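Local structure of thioredoxin-like protein (Bacteroides caccae ATCC 43185, 4YOD) at residues K13-P18 / D40-A45; I55-W60 / A100-Y105; E77-T82 / Y117-E122. The protein is of unproven function but, with a thioredoxin fold behind an all-helical N-terminal region, probably acts as a thiol-disulfide oxidoreductase. One frame throughout, in Å; residues are numbered along the deposited sequence. Where two conformers were deposited one is given.

Contact 1. Residues K13-P18 / D40-A45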
loop_
_atom_site.group_PDB
_atom_site.type_symbol
_atom_site.label_atom_id
_atom_site.label_comp_id
_atom_site.label_asym_id
_atom_site.label_seq_id
_atom_site.Cartn_x
_atom_site.Cartn_y
_atom_site.Cartn_z
ATOM N N LYS A 13 -24.593 3.614 25.599
ATOM C CA LYS A 13 -24.293 2.869 24.365
ATOM C C LYS A 13 -22.993 2.052 24.506
ATOM O O LYS A 13 -22.232 2.261 25.458
ATOM C CB LYS A 13 -24.153 3.839 23.176
ATOM C CG LYS A 13 -25.438 4.520 22.722
ATOM C CD LYS A 13 -25.106 5.536 21.639
ATOM C CE LYS A 13 -26.284 5.910 20.777
ATOM N NZ LYS A 13 -25.867 6.114 19.361
ATOM N N THR A 14 -22.729 1.141 23.537
ATOM C CA THR A 14 -21.518 0.312 23.522
ATOM C C THR A 14 -20.318 1.182 23.119
ATOM O O THR A 14 -19.300 1.132 23.798
ATOM C CB THR A 14 -21.696 -0.922 22.612
ATOM O OG1 THR A 14 -22.879 -1.625 22.994
ATOM C CG2 THR A 14 -20.509 -1.883 22.678
ATOM N N PHE A 15 -20.456 1.984 22.034
ATOM C CA PHE A 15 -19.430 2.895 21.502
ATOM C C PHE A 15 -20.010 4.294 21.329
ATOM O O PHE A 15 -21.066 4.453 20.718
ATOM C CB PHE A 15 -18.844 2.383 20.165
ATOM C CG PHE A 15 -17.906 3.355 19.483
ATOM C CD1 PHE A 15 -16.586 3.488 19.904
ATOM C CD2 PHE A 15 -18.346 4.153 18.435
ATOM C CE1 PHE A 15 -15.732 4.414 19.301
ATOM C CE2 PHE A 15 -17.492 5.082 17.837
ATOM C CZ PHE A 15 -16.188 5.202 18.271
ATOM N N THR A 16 -19.303 5.305 21.850
ATOM C CA THR A 16 -19.733 6.703 21.779
ATOM C C THR A 16 -18.603 7.583 21.230
ATOM O O THR A 16 -17.461 7.495 21.679
ATOM C CB THR A 16 -20.215 7.191 23.170
ATOM O OG1 THR A 16 -21.251 6.324 23.641
ATOM C CG2 THR A 16 -20.737 8.635 23.148
ATOM N N LEU A 17 -18.951 8.435 20.269
ATOM C CA LEU A 17 -18.056 9.411 19.666
ATOM C C LEU A 17 -17.992 10.671 20.545
ATOM O O LEU A 17 -18.993 11.006 21.187
ATOM C CB LEU A 17 -18.543 9.782 18.251
ATOM C CG LEU A 17 -18.086 8.890 17.112
ATOM C CD1 LEU A 17 -18.958 9.080 15.899
ATOM C CD2 LEU A 17 -16.651 9.179 16.740
ATOM N N PRO A 18 -16.848 11.398 20.578
ATOM C CA PRO A 18 -16.810 12.648 21.355
ATOM C C PRO A 18 -17.577 13.757 20.625
ATOM O O PRO A 18 -17.653 13.748 19.394
ATOM C CB PRO A 18 -15.314 12.948 21.444
ATOM C CG PRO A 18 -14.767 12.398 20.173
ATOM C CD PRO A 18 -15.574 11.170 19.861
ATOM N N ASP A 40 -11.514 8.347 22.819
ATOM C CA ASP A 40 -11.559 8.890 24.179
ATOM C C ASP A 40 -12.553 8.188 25.127
ATOM O O ASP A 40 -12.268 8.101 26.320
ATOM C CB ASP A 40 -11.922 10.385 24.131
ATOM C CG ASP A 40 -10.780 11.338 23.815
ATOM O OD1 ASP A 40 -9.711 10.864 23.364
ATOM O OD2 ASP A 40 -10.954 12.563 24.030
ATOM N N ASN A 41 -13.700 7.701 24.612
ATOM C CA ASN A 41 -14.741 7.086 25.445
ATOM C C ASN A 41 -14.688 5.562 25.440
ATOM O O ASN A 41 -15.625 4.907 25.892
ATOM C CB ASN A 41 -16.117 7.583 25.010
ATOM C CG ASN A 41 -16.273 9.061 25.237
ATOM O OD1 ASN A 41 -15.535 9.686 26.010
ATOM N ND2 ASN A 41 -17.211 9.658 24.558
ATOM N N VAL A 42 -13.563 5.012 25.011
ATOM C CA VAL A 42 -13.345 3.569 24.942
ATOM C C VAL A 42 -12.387 3.130 26.074
ATOM O O VAL A 42 -11.412 3.821 26.367
ATOM C CB VAL A 42 -12.822 3.195 23.523
ATOM C CG1 VAL A 42 -12.330 1.750 23.444
ATOM C CG2 VAL A 42 -13.908 3.445 22.466
ATOM N N ASN A 43 -12.697 1.986 26.711
ATOM C CA ASN A 43 -11.883 1.350 27.748
ATOM C C ASN A 43 -11.179 0.189 27.087
ATOM O O ASN A 43 -11.816 -0.848 26.853
ATOM C CB ASN A 43 -12.772 0.872 28.935
ATOM C CG ASN A 43 -12.001 0.142 30.031
ATOM O OD1 ASN A 43 -10.767 0.041 30.006
ATOM N ND2 ASN A 43 -12.713 -0.360 31.036
ATOM N N PHE A 44 -9.877 0.352 26.750
ATOM C CA PHE A 44 -9.136 -0.716 26.082
ATOM C C PHE A 44 -8.758 -1.897 27.018
ATOM O O PHE A 44 -8.230 -2.898 26.542
ATOM C CB PHE A 44 -7.906 -0.173 25.374
ATOM C CG PHE A 44 -8.235 0.587 24.114
ATOM C CD1 PHE A 44 -8.939 -0.024 23.074
ATOM C CD2 PHE A 44 -7.829 1.907 23.952
ATOM C CE1 PHE A 44 -9.215 0.669 21.892
ATOM C CE2 PHE A 44 -8.099 2.596 22.763
ATOM C CZ PHE A 44 -8.795 1.974 21.742
ATOM N N ALA A 45 -9.081 -1.811 28.298
ATOM C CA ALA A 45 -8.865 -2.902 29.254
ATOM C C ALA A 45 -10.166 -3.719 29.452
ATOM O O ALA A 45 -10.173 -4.675 30.232
ATOM C CB ALA A 45 -8.383 -2.338 30.575
HETATM O O HOH W 1 -17.505 4.003 24.130
HETATM O O HOH W 2 -14.711 7.384 21.893
#
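Phe15 and Val42 make the apolar part of this contact. The methyl CG2 of Val42 lies at the edge of the Phe15 ring, near its plane, with Phe15 CD1 to Val42 CG2 at 3.7 Å. A flat aromatic suits the place, because besides Val42 the ring also meets Tyr38 and Ala59, while Phe15 CB packs on Ile55 of helix 53-66. Val42 is branched at CB and uses both methyls: CG2 goes to Phe15, while CG1 sits over one face of the Phe44 ring, toward its rim.

Both segments are irregular loops that flank helix 27-37, and the contact draws together the chain entering that helix and the chain leaving it, at the surface of the helical N-terminal region.

The polar part runs through water. One water accepts from Thr16 N and donates to Asn41 O at 2.7 Å, with a weak further bond to Thr14 O. A second accepts from Asn41 N and donates to Thr16 O at 2.8 Å. Two waters thus stand between the backbones of Thr16 and Asn41, whose CA atoms are 6.2 Å apart.

Van der Waals contact fills in beside them: Asn41 CB reaches Thr16 O at 3.6 Å, and Asn41 ND2 lies 3.9 Å from Thr16 CG2. Small polar side chains fit such a wet margin, and Pro18, which packs on His37, is partly covered by the other loop.

Contact 2. Residues I55-W60 / A100-Y105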
loop_
_atom_site.group_PDB
_atom_site.type_symbol
_atom_site.label_atom_id
_atom_site.label_comp_id
_atom_site.label_asym_id
_atom_site.label_seq_id
_atom_site.Cartn_x
_atom_site.Cartn_y
_atom_site.Cartn_z
ATOM N N ILE A 55 -19.637 -4.329 16.672
ATOM C CA ILE A 55 -19.613 -2.901 17.002
ATOM C C ILE A 55 -18.168 -2.346 16.963
ATOM O O ILE A 55 -17.920 -1.309 16.330
ATOM C CB ILE A 55 -20.294 -2.636 18.370
ATOM C CG1 ILE A 55 -21.831 -2.891 18.243
ATOM C CG2 ILE A 55 -20.012 -1.188 18.830
ATOM C CD1 ILE A 55 -22.644 -2.881 19.559
ATOM N N THR A 56 -17.234 -3.026 17.645
ATOM C CA THR A 56 -15.836 -2.614 17.706
ATOM C C THR A 56 -15.194 -2.576 16.298
ATOM O O THR A 56 -14.474 -1.625 15.996
ATOM C CB THR A 56 -15.054 -3.533 18.653
ATOM O OG1 THR A 56 -15.823 -3.696 19.843
ATOM C CG2 THR A 56 -13.671 -2.973 18.998
ATOM N N GLU A 57 -15.445 -3.599 15.448
ATOM C CA GLU A 57 -14.820 -3.617 14.122
ATOM C C GLU A 57 -15.373 -2.471 13.241
ATOM O O GLU A 57 -14.602 -1.840 12.522
ATOM C CB GLU A 57 -14.998 -4.989 13.447
ATOM C CG GLU A 57 -14.351 -5.123 12.072
ATOM C CD GLU A 57 -14.270 -6.556 11.578
ATOM O OE1 GLU A 57 -14.643 -7.481 12.334
ATOM O OE2 GLU A 57 -13.829 -6.760 10.428
ATOM N N GLN A 58 -16.685 -2.173 13.338
ATOM C CA GLN A 58 -17.263 -1.079 12.561
ATOM C C GLN A 58 -16.686 0.269 13.022
ATOM O O GLN A 58 -16.431 1.131 12.180
ATOM C CB GLN A 58 -18.798 -1.087 12.599
ATOM C CG GLN A 58 -19.463 -0.098 11.624
ATOM C CD GLN A 58 -18.910 -0.150 10.217
ATOM O OE1 GLN A 58 -18.731 -1.219 9.620
ATOM N NE2 GLN A 58 -18.633 1.019 9.655
ATOM N N ALA A 59 -16.412 0.418 14.337
ATOM C CA ALA A 59 -15.756 1.604 14.904
ATOM C C ALA A 59 -14.340 1.755 14.313
ATOM O O ALA A 59 -13.951 2.865 13.935
ATOM C CB ALA A 59 -15.680 1.496 16.423
ATOM N N TRP A 60 -13.607 0.626 14.166
ATOM C CA TRP A 60 -12.261 0.620 13.568
ATOM C C TRP A 60 -12.327 1.041 12.078
ATOM O O TRP A 60 -11.506 1.838 11.650
ATOM C CB TRP A 60 -11.564 -0.740 13.713
ATOM C CG TRP A 60 -10.202 -0.766 13.066
ATOM C CD1 TRP A 60 -9.890 -1.244 11.824
ATOM C CD2 TRP A 60 -9.005 -0.152 13.571
ATOM N NE1 TRP A 60 -8.554 -1.013 11.545
ATOM C CE2 TRP A 60 -7.989 -0.344 12.603
ATOM C CE3 TRP A 60 -8.682 0.511 14.774
ATOM C CZ2 TRP A 60 -6.672 0.099 12.800
ATOM C CZ3 TRP A 60 -7.382 0.943 14.970
ATOM C CH2 TRP A 60 -6.393 0.741 13.992
ATOM N N ALA A 100 -6.039 -3.857 12.104
ATOM C CA ALA A 100 -5.148 -2.977 11.319
ATOM C C ALA A 100 -4.567 -3.737 10.127
ATOM O O ALA A 100 -4.549 -3.198 9.036
ATOM C CB ALA A 100 -4.032 -2.430 12.193
ATOM N N ASP A 101 -4.182 -5.009 10.311
ATOM C CA ASP A 101 -3.682 -5.869 9.225
ATOM C C ASP A 101 -4.828 -6.090 8.204
ATOM O O ASP A 101 -4.698 -5.718 7.030
ATOM C CB ASP A 101 -3.160 -7.206 9.818
ATOM C CG ASP A 101 -2.668 -8.277 8.853
ATOM O OD1 ASP A 101 -2.613 -8.009 7.638
ATOM O OD2 ASP A 101 -2.266 -9.356 9.325
ATOM N N LYS A 102 -5.979 -6.616 8.678
ATOM C CA LYS A 102 -7.157 -6.904 7.851
ATOM C C LYS A 102 -7.574 -5.732 6.942
ATOM O O LYS A 102 -7.905 -5.965 5.781
ATOM C CB LYS A 102 -8.352 -7.302 8.748
ATOM C CG LYS A 102 -9.600 -7.736 7.996
ATOM C CD LYS A 102 -10.666 -8.230 8.955
ATOM C CE LYS A 102 -11.957 -8.579 8.247
ATOM N NZ LYS A 102 -12.972 -9.107 9.203
ATOM N N TYR A 103 -7.558 -4.494 7.447
ATOM C CA TYR A 103 -8.036 -3.373 6.640
ATOM C C TYR A 103 -6.940 -2.536 5.979
ATOM O O TYR A 103 -7.167 -2.031 4.883
ATOM C CB TYR A 103 -8.940 -2.471 7.492
ATOM C CG TYR A 103 -10.262 -3.149 7.766
ATOM C CD1 TYR A 103 -11.258 -3.196 6.793
ATOM C CD2 TYR A 103 -10.490 -3.820 8.969
ATOM C CE1 TYR A 103 -12.452 -3.881 7.010
ATOM C CE2 TYR A 103 -11.695 -4.485 9.207
ATOM C CZ TYR A 103 -12.659 -4.531 8.213
ATOM O OH TYR A 103 -13.842 -5.189 8.411
ATOM N N LEU A 104 -5.787 -2.357 6.632
ATOM C CA LEU A 104 -4.754 -1.476 6.089
ATOM C C LEU A 104 -3.626 -2.200 5.386
ATOM O O LEU A 104 -2.904 -1.540 4.635
ATOM C CB LEU A 104 -4.161 -0.564 7.193
ATOM C CG LEU A 104 -5.132 0.266 8.023
ATOM C CD1 LEU A 104 -4.443 0.794 9.286
ATOM C CD2 LEU A 104 -5.765 1.386 7.196
ATOM N N TYR A 105 -3.456 -3.513 5.591
ATOM C CA TYR A 105 -2.343 -4.249 4.948
ATOM C C TYR A 105 -2.792 -5.231 3.867
ATOM O O TYR A 105 -2.152 -5.292 2.810
ATOM C CB TYR A 105 -1.501 -5.026 5.998
ATOM C CG TYR A 105 -0.154 -5.519 5.493
ATOM C CD1 TYR A 105 0.844 -4.622 5.108
ATOM C CD2 TYR A 105 0.142 -6.877 5.446
ATOM C CE1 TYR A 105 2.115 -5.063 4.737
ATOM C CE2 TYR A 105 1.390 -7.334 5.007
ATOM C CZ TYR A 105 2.383 -6.420 4.678
ATOM O OH TYR A 105 3.637 -6.844 4.282
#
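Glu57 OE2 takes two donors from the facing helix. Lys102 NZ comes to the syn lone pair of Glu57 OE2 at 2.8 Å, making a salt bridge, and Tyr103 OH donates to the same Glu57 OE2 at 2.6 Å from the anti side, 20° out of the carboxylate plane. The oxygen lies at the edge of the tyrosine ring, whose plane is turned 73° from the carboxylate. Two donors on one oxygen would probably limit rotation of the carboxylate, and the nearby ammonium would probably favour its charged form.

A glutamate suits this wide gap, since the axes of the two segments approach only to 11.5 Å: its chain is extended beyond CG, as is that of Lys102. Deeper in, Trp60 fills the same gap. The indole CZ2 meets Ala100 CB at 3.7 Å, where a small residue admits the ring, and Trp60 CD1 meets Tyr103 CD2 at 3.9 Å.

Leu99 of helix 90-105 touches both Glu57 and Trp60, and Ile96 adds to the indole's packing. Segments 55-60 and 100-105, on helices 53-66 and 90-105, run in similar directions, 32° apart, while Ala100 and Leu104 also pack against helix 114-125.

Contact 3. Residues E77-T82 / Y117-E122; sequences EAIRKT and YIPVLE
Arg80, Pro119 and Ile79 bury the most surface here. Pro119 turns its CB toward segment 77-82, and its ring meets Ile79, with Pro119 CG 4.0 Å from Ile79 CG2. That same methyl touches Val120 CG2 at 3.5 Å, the two side chains crossing at about a right angle. Ile79 suits the spot because its branch at CB sends CG2, anti to the backbone N, toward both partners. Proline suits its own: lacking an N-H, it leaves the turn before it without a bond and kinks the helix, and its compact ring lets the backbones come close, Arg80 CA to Pro119 CA being 5.3 Å.

Arg80 spans the outer side. Its chain bends at chi2 (65°), which sets CD beside Pro119 O; farther out, Glu122 O lies over one face of the guanidinium, toward its rim. In the guanidinium plane a water accepts from Arg80 NH1 at 3.0 Å and donates to Glu122 OE1 at 2.8 Å, so the opposite charges meet through water, while Arg80 NE forms a salt bridge with Asp84. An alanine here would probably leave both Asp84 and the water bridge to Glu122 without their cationic mate and remove the cover CD gives to Pro119 O.

Segments 77-82 and 117-122 run in like direction, crossing at -35°; such packing of helices separated by helix 90-105 is consistent with the helical-repeat architecture of the TPR clan, which includes the DUF5106 family.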
loop_
_atom_site.group_PDB
_atom_site.type_symbol
_atom_site.label_atom_id
_atom_site.label_comp_id
_atom_site.label_asym_id
_atom_site.label_seq_id
_atom_site.Cartn_x
_atom_site.Cartn_y
_atom_site.Cartn_z
ATOM N N GLU A 77 0.503 10.043 13.690
ATOM C CA GLU A 77 0.644 10.307 15.125
ATOM C C GLU A 77 -0.555 9.733 15.908
ATOM O O GLU A 77 -0.368 9.108 16.961
ATOM C CB GLU A 77 0.779 11.820 15.384
ATOM C CG GLU A 77 0.961 12.191 16.848
ATOM C CD GLU A 77 1.163 13.670 17.103
ATOM O OE1 GLU A 77 2.317 14.144 16.982
ATOM O OE2 GLU A 77 0.169 14.355 17.432
ATOM N N ALA A 78 -1.788 9.932 15.393
ATOM C CA ALA A 78 -3.000 9.439 16.049
ATOM C C ALA A 78 -3.064 7.908 16.057
ATOM O O ALA A 78 -3.397 7.330 17.098
ATOM C CB ALA A 78 -4.229 10.005 15.368
ATOM N N ILE A 79 -2.744 7.254 14.907
ATOM C CA ILE A 79 -2.720 5.787 14.790
ATOM C C ILE A 79 -1.741 5.204 15.839
ATOM O O ILE A 79 -2.103 4.288 16.570
ATOM C CB ILE A 79 -2.312 5.345 13.355
ATOM C CG1 ILE A 79 -3.377 5.709 12.326
ATOM C CG2 ILE A 79 -2.047 3.828 13.320
ATOM C CD1 ILE A 79 -2.770 5.863 10.902
ATOM N N ARG A 80 -0.519 5.754 15.911
ATOM C CA ARG A 80 0.500 5.324 16.882
ATOM C C ARG A 80 -0.038 5.432 18.335
ATOM O O ARG A 80 0.049 4.449 19.084
ATOM C CB ARG A 80 1.805 6.134 16.716
ATOM C CG ARG A 80 2.888 5.793 17.750
ATOM C CD ARG A 80 3.378 4.370 17.602
ATOM N NE ARG A 80 4.253 3.944 18.698
ATOM C CZ ARG A 80 5.572 3.845 18.601
ATOM N NH1 ARG A 80 6.187 4.163 17.470
ATOM N NH2 ARG A 80 6.287 3.422 19.633
ATOM N N LYS A 81 -0.602 6.605 18.716
ATOM C CA LYS A 81 -1.169 6.791 20.066
ATOM C C LYS A 81 -2.275 5.775 20.378
ATOM O O LYS A 81 -2.316 5.272 21.496
ATOM C CB LYS A 81 -1.736 8.205 20.258
ATOM C CG LYS A 81 -0.684 9.266 20.500
ATOM C CD LYS A 81 -1.335 10.636 20.647
ATOM C CE LYS A 81 -0.343 11.767 20.499
ATOM N NZ LYS A 81 0.607 11.832 21.641
ATOM N N THR A 82 -3.144 5.458 19.394
ATOM C CA THR A 82 -4.260 4.504 19.570
ATOM C C THR A 82 -3.700 3.105 19.862
ATOM O O THR A 82 -4.124 2.503 20.844
ATOM C CB THR A 82 -5.193 4.539 18.358
ATOM O OG1 THR A 82 -5.747 5.849 18.286
ATOM C CG2 THR A 82 -6.303 3.508 18.429
ATOM N N TYR A 117 -0.493 1.811 7.884
ATOM C CA TYR A 117 -0.073 0.580 8.536
ATOM C C TYR A 117 1.340 0.684 9.161
ATOM O O TYR A 117 1.571 0.075 10.210
ATOM C CB TYR A 117 -0.156 -0.600 7.558
ATOM C CG TYR A 117 -0.023 -1.939 8.242
ATOM C CD1 TYR A 117 -0.891 -2.312 9.272
ATOM C CD2 TYR A 117 0.959 -2.840 7.859
ATOM C CE1 TYR A 117 -0.752 -3.534 9.924
ATOM C CE2 TYR A 117 1.054 -4.097 8.451
ATOM C CZ TYR A 117 0.198 -4.441 9.483
ATOM O OH TYR A 117 0.391 -5.652 10.107
ATOM N N ILE A 118 2.276 1.447 8.541
ATOM C CA ILE A 118 3.650 1.632 9.065
ATOM C C ILE A 118 3.638 2.106 10.563
ATOM O O ILE A 118 4.278 1.399 11.350
ATOM C CB ILE A 118 4.496 2.533 8.142
ATOM C CG1 ILE A 118 4.942 1.709 6.888
ATOM C CG2 ILE A 118 5.717 3.142 8.867
ATOM C CD1 ILE A 118 5.368 2.571 5.662
ATOM N N PRO A 119 2.888 3.170 11.022
ATOM C CA PRO A 119 2.872 3.477 12.477
ATOM C C PRO A 119 2.321 2.320 13.342
ATOM O O PRO A 119 2.770 2.177 14.476
ATOM C CB PRO A 119 1.985 4.729 12.590
ATOM C CG PRO A 119 1.240 4.819 11.311
ATOM C CD PRO A 119 2.103 4.165 10.261
ATOM N N VAL A 120 1.393 1.478 12.820
ATOM C CA VAL A 120 0.927 0.280 13.566
ATOM C C VAL A 120 2.134 -0.676 13.797
ATOM O O VAL A 120 2.327 -1.140 14.911
ATOM C CB VAL A 120 -0.246 -0.483 12.896
ATOM C CG1 VAL A 120 -0.702 -1.659 13.766
ATOM C CG2 VAL A 120 -1.426 0.448 12.591
ATOM N N LEU A 121 2.928 -0.949 12.736
ATOM C CA LEU A 121 4.100 -1.837 12.781
ATOM C C LEU A 121 5.146 -1.310 13.717
ATOM O O LEU A 121 5.766 -2.097 14.429
ATOM C CB LEU A 121 4.699 -2.012 11.373
ATOM C CG LEU A 121 3.860 -2.805 10.377
ATOM C CD1 LEU A 121 4.470 -2.739 8.992
ATOM C CD2 LEU A 121 3.655 -4.264 10.842
ATOM N N GLU A 122 5.340 0.041 13.733
ATOM C CA GLU A 122 6.300 0.725 14.610
ATOM C C GLU A 122 5.870 0.557 16.075
ATOM O O GLU A 122 6.705 0.289 16.953
ATOM C CB GLU A 122 6.419 2.216 14.228
ATOM C CG GLU A 122 7.164 2.450 12.900
ATOM C CD GLU A 122 7.233 3.884 12.389
ATOM O OE1 GLU A 122 6.336 4.696 12.721
ATOM O OE2 GLU A 122 8.174 4.189 11.620
HETATM O O HOH W 3 5.086 5.456 15.055
#

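All three contacts lie in the helical N-terminal region. Contact 1 rests on contact 2, their centres about 16 Å apart, with Thr14 OG1 3.7 Å from Ile55 CD1. Contacts 2 and 3, with centres about 13 Å apart, touch directly: Ala100 CB lies 3.8 Å from Val120 CG1, and the rings of Tyr105 and Tyr117 meet. Their segments alternate along the chain, so the two contacts join helices 53-66, 72-85, 90-105 and 114-125 into one bundle. Contact 1 does not touch contact 3, whose centre is about 19 Å away. The likely redox site, a CxxC pair at Cys186 and Cys189, belongs to the thioredoxin-like part, which Tyr105 reaches through a cation-pi contact with Lys255.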